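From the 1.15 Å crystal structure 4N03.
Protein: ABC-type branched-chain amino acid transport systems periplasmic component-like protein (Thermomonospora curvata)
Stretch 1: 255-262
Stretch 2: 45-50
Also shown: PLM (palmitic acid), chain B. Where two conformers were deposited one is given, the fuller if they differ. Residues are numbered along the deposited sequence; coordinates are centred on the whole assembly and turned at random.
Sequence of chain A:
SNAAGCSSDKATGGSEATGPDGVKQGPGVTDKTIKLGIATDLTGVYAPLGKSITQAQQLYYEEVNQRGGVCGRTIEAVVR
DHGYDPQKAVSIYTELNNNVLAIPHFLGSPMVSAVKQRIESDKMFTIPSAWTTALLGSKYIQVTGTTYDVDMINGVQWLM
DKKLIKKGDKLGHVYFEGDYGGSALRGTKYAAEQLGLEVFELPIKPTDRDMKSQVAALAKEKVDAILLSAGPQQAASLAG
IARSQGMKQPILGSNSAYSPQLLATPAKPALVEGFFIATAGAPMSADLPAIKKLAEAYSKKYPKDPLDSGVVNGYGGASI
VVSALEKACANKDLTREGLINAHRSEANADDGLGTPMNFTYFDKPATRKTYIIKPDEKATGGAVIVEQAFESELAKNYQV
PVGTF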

# COMPACT_ATOMS: atom_id res chain seq x y z
N ASN A 255 2.56 -2.52 6.47
CA ASN A 255 2.08 -1.14 6.37
C ASN A 255 0.60 -0.92 6.57
O ASN A 255 0.18 0.20 6.85
CB ASN A 255 2.56 -0.46 5.08
CG ASN A 255 1.98 -1.06 3.81
OD1 ASN A 255 0.85 -1.48 3.80
ND2 ASN A 255 2.77 -1.04 2.74
N SER A 256 -0.20 -1.97 6.49
CA SER A 256 -1.66 -1.86 6.58
C SER A 256 -2.20 -2.44 7.87
O SER A 256 -3.44 -2.50 8.04
CB SER A 256 -2.34 -2.52 5.40
OG SER A 256 -2.14 -3.92 5.42
N ALA A 257 -1.35 -2.82 8.80
CA ALA A 257 -1.76 -3.47 10.05
C ALA A 257 -2.14 -2.43 11.12
O ALA A 257 -1.71 -2.55 12.27
CB ALA A 257 -0.68 -4.43 10.54
N TYR A 258 -2.92 -1.41 10.75
CA TYR A 258 -3.28 -0.28 11.62
C TYR A 258 -4.22 0.62 10.86
O TYR A 258 -4.08 0.84 9.69
CB TYR A 258 -2.01 0.50 12.01
CG TYR A 258 -2.33 1.73 12.77
CD1 TYR A 258 -2.84 1.64 14.05
CD2 TYR A 258 -2.12 2.99 12.25
CE1 TYR A 258 -3.21 2.81 14.75
CE2 TYR A 258 -2.45 4.14 12.97
CZ TYR A 258 -2.97 4.03 14.22
OH TYR A 258 -3.31 5.15 14.96
N SER A 259 -5.19 1.18 11.59
CA SER A 259 -6.02 2.31 11.17
C SER A 259 -6.18 3.19 12.40
O SER A 259 -6.28 2.70 13.51
CB SER A 259 -7.38 1.80 10.70
OG SER A 259 -8.10 1.26 11.82
N PRO A 260 -6.27 4.52 12.21
CA PRO A 260 -6.47 5.38 13.36
C PRO A 260 -7.79 5.19 14.08
O PRO A 260 -7.86 5.47 15.27
CB PRO A 260 -6.43 6.78 12.76
CG PRO A 260 -5.74 6.65 11.48
CD PRO A 260 -6.04 5.28 10.98
N GLN A 261 -8.76 4.59 13.43
CA GLN A 261 -10.01 4.26 14.10
C GLN A 261 -9.76 3.39 15.33
O GLN A 261 -10.53 3.37 16.29
CB GLN A 261 -10.95 3.50 13.16
CG GLN A 261 -11.63 4.35 12.12
CD GLN A 261 -10.77 4.81 10.99
OE1 GLN A 261 -9.63 4.30 10.78
NE2 GLN A 261 -11.31 5.68 10.18
N LEU A 262 -8.71 2.55 15.27
CA LEU A 262 -8.43 1.67 16.39
C LEU A 262 -8.12 2.43 17.69
O LEU A 262 -8.28 1.91 18.78
CB LEU A 262 -7.25 0.75 16.09
CG LEU A 262 -7.36 -0.16 14.88
CD1 LEU A 262 -6.08 -0.98 14.70
CD2 LEU A 262 -8.58 -1.07 14.95
C1 PLM B . -2.47 -6.70 0.63
O1 PLM B . -1.39 -6.45 0.02
O2 PLM B . -3.32 -7.54 0.25
C2 PLM B . -2.86 -5.81 1.78
C3 PLM B . -3.50 -4.49 1.17
C4 PLM B . -3.74 -3.42 2.20
C5 PLM B . -4.40 -2.21 1.63
C6 PLM B . -4.62 -0.99 2.55
C7 PLM B . -3.44 -0.03 2.44
C8 PLM B . -3.42 1.11 3.42
C9 PLM B . -2.43 2.22 3.12
CA PLM B . -1.03 2.05 3.74
CB PLM B . -0.06 3.10 3.08
CC PLM B . 1.22 2.42 2.52
CD PLM B . 1.92 3.22 1.43
CE PLM B . 3.17 2.59 0.82
CF PLM B . 3.39 3.12 -0.61
CG PLM B . 4.16 4.42 -0.68
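Stretch 2 45-50: VYAPLG

Stretch 2 begins as loop at Val-45 and Tyr-46 and turns into helix at Ala-47. Tyr-46 holds the N-cap position. Its O accepts a hydrogen bond from Gly-50 N at 2.9 Å, which closes the first helical turn, and a weak one from Leu-49 N, also at 2.9 Å. Stretch 1 is loop from Asn-255 to Ser-259 and enters a 3-10 segment at Pro-260, where Leu-262 N donates a hydrogen bond to Ser-259 O at 3.0 Å.

The two run in the same order. Ser-256 lies nearest Tyr-46, with their CA atoms 8.2 Å apart, and Ser-259 lies nearest Leu-49, CA to CA 7.2 Å. The backbones stay well apart, so side chains fill much of the gap.

Ser-256 has the largest covered area of the contact. Its CB points toward stretch 2, and chi1 is p. Ser-256 OG and Tyr-46 OH form a hydrogen bond of 2.8 Å. The Tyr-46 CB points sideways, but the long side chain (chi1 m) carries the hydroxyl across to the serine.

Leu-49 comes next in covered area. Its CB also points sideways, yet the end of the side chain comes nearer. Leu-49 CD1 lies 3.7 Å from Tyr-258 O and 4.1 Å from Ser-256 O, so the methyl packs against backbone of the loop. The CA-to-CB bond of Tyr-258 points away from stretch 2.

The CA-to-CB bond of Pro-48 points toward stretch 1, and the residue covers its later part. Pro-48 CG is 4.3 Å from Ser-259 CB, and Pro-48 CB is 3.9 Å from Gln-261 OE1. These are van der Waals contacts.

The palmitic acid chain borders the same contact. PLM C4 lies over one face of the Tyr-46 ring, 3.7 Å from Tyr-46 CZ, and is 3.6 Å from Ser-256 CB. PLM C8 is 3.9 Å from Leu-49 CD1.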

# COMPACT_ATOMS: atom_id res chain seq x y z
N VAL A 45 -11.97 -6.32 5.66
CA VAL A 45 -10.98 -5.99 6.67
C VAL A 45 -10.29 -4.64 6.42
O VAL A 45 -9.78 -4.06 7.34
CB VAL A 45 -9.98 -7.15 6.84
CG1 VAL A 45 -9.07 -7.23 5.64
CG2 VAL A 45 -9.14 -6.97 8.12
N TYR A 46 -10.25 -4.19 5.17
CA TYR A 46 -9.61 -2.91 4.86
C TYR A 46 -10.59 -1.76 4.63
O TYR A 46 -10.16 -0.71 4.20
CB TYR A 46 -8.63 -3.05 3.70
CG TYR A 46 -7.43 -3.85 4.12
CD1 TYR A 46 -6.57 -3.35 5.04
CD2 TYR A 46 -7.18 -5.12 3.63
CE1 TYR A 46 -5.47 -4.05 5.49
CE2 TYR A 46 -6.06 -5.86 4.06
CZ TYR A 46 -5.21 -5.32 4.98
OH TYR A 46 -4.09 -5.98 5.38
N ALA A 47 -11.86 -1.95 4.94
CA ALA A 47 -12.90 -0.93 4.69
C ALA A 47 -12.50 0.54 4.96
O ALA A 47 -12.67 1.35 4.08
CB ALA A 47 -14.17 -1.27 5.47
N PRO A 48 -11.97 0.87 6.15
CA PRO A 48 -11.77 2.33 6.35
C PRO A 48 -10.61 2.85 5.49
O PRO A 48 -10.59 4.01 5.10
CB PRO A 48 -11.41 2.43 7.83
CG PRO A 48 -10.83 1.09 8.18
CD PRO A 48 -11.67 0.12 7.37
N LEU A 49 -9.62 1.99 5.23
CA LEU A 49 -8.45 2.38 4.43
C LEU A 49 -8.82 2.44 2.96
O LEU A 49 -8.42 3.39 2.28
CB LEU A 49 -7.26 1.48 4.68
CG LEU A 49 -6.69 1.66 6.11
CD1 LEU A 49 -5.83 0.47 6.46
CD2 LEU A 49 -5.87 2.92 6.26
N GLY A 50 -9.62 1.52 2.46
CA GLY A 50 -10.08 1.62 1.09
C GLY A 50 -10.91 2.87 0.87
O GLY A 50 -10.80 3.53 -0.17